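Local coordinates for protein flavin prenyltransferase UbiX (Methanocaldococcus jannaschii, PDB 6M8V) that probably makes the prenylated FMN cofactor of UbiD-type decarboxylases by joining a dimethylallyl group to the flavin N5 and C6 atoms, at residues K17-V22 against R166-L171. Residues are numbered along the deposited sequence; the frame is centred on the assembly and turned at random.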
# COMPACT_ATOMS: atom_id res chain seq x y z
N LYS A 17 8.76 35.92 15.24
CA LYS A 17 8.74 37.25 15.85
C LYS A 17 7.87 38.20 15.04
O LYS A 17 7.01 38.89 15.60
CB LYS A 17 10.17 37.79 15.97
CG LYS A 17 10.28 39.19 16.58
CD LYS A 17 11.72 39.69 16.56
CE LYS A 17 11.85 41.11 17.12
NZ LYS A 17 11.06 42.11 16.35
N ARG A 18 8.06 38.23 13.72
CA ARG A 18 7.26 39.11 12.87
C ARG A 18 5.78 38.74 12.90
O ARG A 18 4.92 39.62 12.94
CB ARG A 18 7.80 39.09 11.44
CG ARG A 18 7.05 40.00 10.47
CD ARG A 18 7.15 41.48 10.89
NE ARG A 18 8.47 41.83 11.39
CZ ARG A 18 9.54 42.04 10.61
NH1 ARG A 18 9.44 41.91 9.29
NH2 ARG A 18 10.70 42.35 11.16
N LEU A 19 5.47 37.44 12.86
CA LEU A 19 4.07 37.03 12.93
C LEU A 19 3.42 37.48 14.24
O LEU A 19 2.27 37.91 14.25
CB LEU A 19 3.96 35.51 12.78
CG LEU A 19 2.56 34.91 13.01
CD1 LEU A 19 1.58 35.37 11.95
CD2 LEU A 19 2.61 33.37 13.06
N LEU A 20 4.16 37.38 15.35
CA LEU A 20 3.60 37.75 16.65
C LEU A 20 3.28 39.23 16.72
O LEU A 20 2.29 39.63 17.36
CB LEU A 20 4.56 37.37 17.77
CG LEU A 20 4.58 35.91 18.22
CD1 LEU A 20 5.83 35.66 19.03
CD2 LEU A 20 3.35 35.59 19.03
N GLU A 21 4.09 40.08 16.09
CA GLU A 21 3.82 41.51 16.19
C GLU A 21 2.73 41.97 15.23
O GLU A 21 1.94 42.85 15.59
CB GLU A 21 5.11 42.33 16.00
CG GLU A 21 5.98 41.96 14.82
CD GLU A 21 7.41 42.47 15.00
OE1 GLU A 21 7.90 42.45 16.15
OE2 GLU A 21 8.03 42.90 14.00
N VAL A 22 2.64 41.39 14.04
CA VAL A 22 1.51 41.72 13.17
C VAL A 22 0.19 41.15 13.69
O VAL A 22 -0.87 41.58 13.25
CB VAL A 22 1.74 41.26 11.72
CG1 VAL A 22 3.06 41.81 11.19
CG2 VAL A 22 1.69 39.74 11.62
N ARG A 166 1.57 35.66 3.90
CA ARG A 166 0.96 34.42 3.42
C ARG A 166 0.37 33.61 4.57
O ARG A 166 -0.69 32.99 4.43
CB ARG A 166 1.99 33.60 2.65
CG ARG A 166 2.47 34.26 1.37
CD ARG A 166 1.33 34.39 0.38
NE ARG A 166 1.06 33.12 -0.28
CZ ARG A 166 -0.16 32.68 -0.58
NH1 ARG A 166 -1.22 33.42 -0.26
NH2 ARG A 166 -0.31 31.51 -1.18
N VAL A 167 1.04 33.61 5.73
CA VAL A 167 0.48 32.93 6.90
C VAL A 167 -0.84 33.58 7.30
O VAL A 167 -1.82 32.88 7.58
CB VAL A 167 1.49 32.93 8.06
CG1 VAL A 167 0.81 32.49 9.35
CG2 VAL A 167 2.66 32.03 7.73
N LEU A 168 -0.88 34.91 7.34
CA LEU A 168 -2.14 35.59 7.65
C LEU A 168 -3.20 35.29 6.60
O LEU A 168 -4.38 35.14 6.93
CB LEU A 168 -1.91 37.10 7.78
CG LEU A 168 -1.01 37.58 8.92
CD1 LEU A 168 -0.96 39.11 8.98
CD2 LEU A 168 -1.46 37.01 10.26
N ASP A 169 -2.80 35.21 5.33
CA ASP A 169 -3.73 34.80 4.28
C ASP A 169 -4.40 33.47 4.62
O ASP A 169 -5.63 33.35 4.55
CB ASP A 169 -3.01 34.70 2.94
CG ASP A 169 -2.61 36.05 2.38
OD1 ASP A 169 -3.20 37.07 2.81
OD2 ASP A 169 -1.73 36.10 1.49
N ILE A 170 -3.60 32.47 5.00
CA ILE A 170 -4.14 31.15 5.35
C ILE A 170 -5.02 31.23 6.58
O ILE A 170 -6.01 30.50 6.70
CB ILE A 170 -2.98 30.15 5.54
CG1 ILE A 170 -2.22 29.94 4.23
CG2 ILE A 170 -3.49 28.82 6.06
CD1 ILE A 170 -3.02 29.18 3.19
N LEU A 171 -4.68 32.11 7.53
CA LEU A 171 -5.50 32.29 8.72
C LEU A 171 -6.81 33.01 8.43
O LEU A 171 -7.68 33.05 9.30
CB LEU A 171 -4.70 33.06 9.78
CG LEU A 171 -3.52 32.31 10.40
CD1 LEU A 171 -2.55 33.27 11.06
CD2 LEU A 171 -4.02 31.28 11.40
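Leu19 and Val22, one helical turn apart, meet Val167 and Leu168 through methyl groups alone. Leu19 CD1 does double duty. It lies 3.8 Å from Leu168 CD2 and 4.0 Å from Val167 CG1. The Leu19 and Leu168 side chains run past each other in opposite directions, whereas Leu19 and Val167 cross at about a right angle. Leu168 spreads its two methyls over two partners, since its CD1 also reaches Val22 CG2 at 3.8 Å. CG of Leu19 stands opposite the backbone N (chi1 172°), and this carries CD1 across to the second helix. The axes of segments 17-22 and 166-171 stay 11.3 Å apart at closest approach and cross at -53°, so the helices touch through side-chain ends.

Beneath the helices lies the central parallel sheet of this Rossmann-like flavoprotein fold: Leu19 rests on Val80 and Val82 of strand 78-84 and Val167 on Met118 of strand 114-119, while Val164 packs on Leu19 and Val22.

Polar groups flank this apolar patch. Glu21 bridges two basic residues of its own helix. Its OE1 takes Lys17 NZ at 3.2 Å on the syn side. Its OE2 takes Arg18 NE at 2.9 Å on the anti side. Both donors are tilted out of the carboxylate plane. Arg18 NH1 then bonds Asn161 OD1 on helix 156-171. Beyond the apolar face, Arg166 NH1 meets Asp169 OD2 at 3.2 Å, nearly in the guanidinium plane. Bonds from Arg166 NH2 to Glu111 of a second subunit and Met122 O of a third probably help orient Arg166, which is predicted to bind dimethylallyl phosphate. Methyl contacts set no direction, so between these segments the fit rests on methyl shape and the exclusion of water, with the Arg18 to Asn161 bond a directional link nearby.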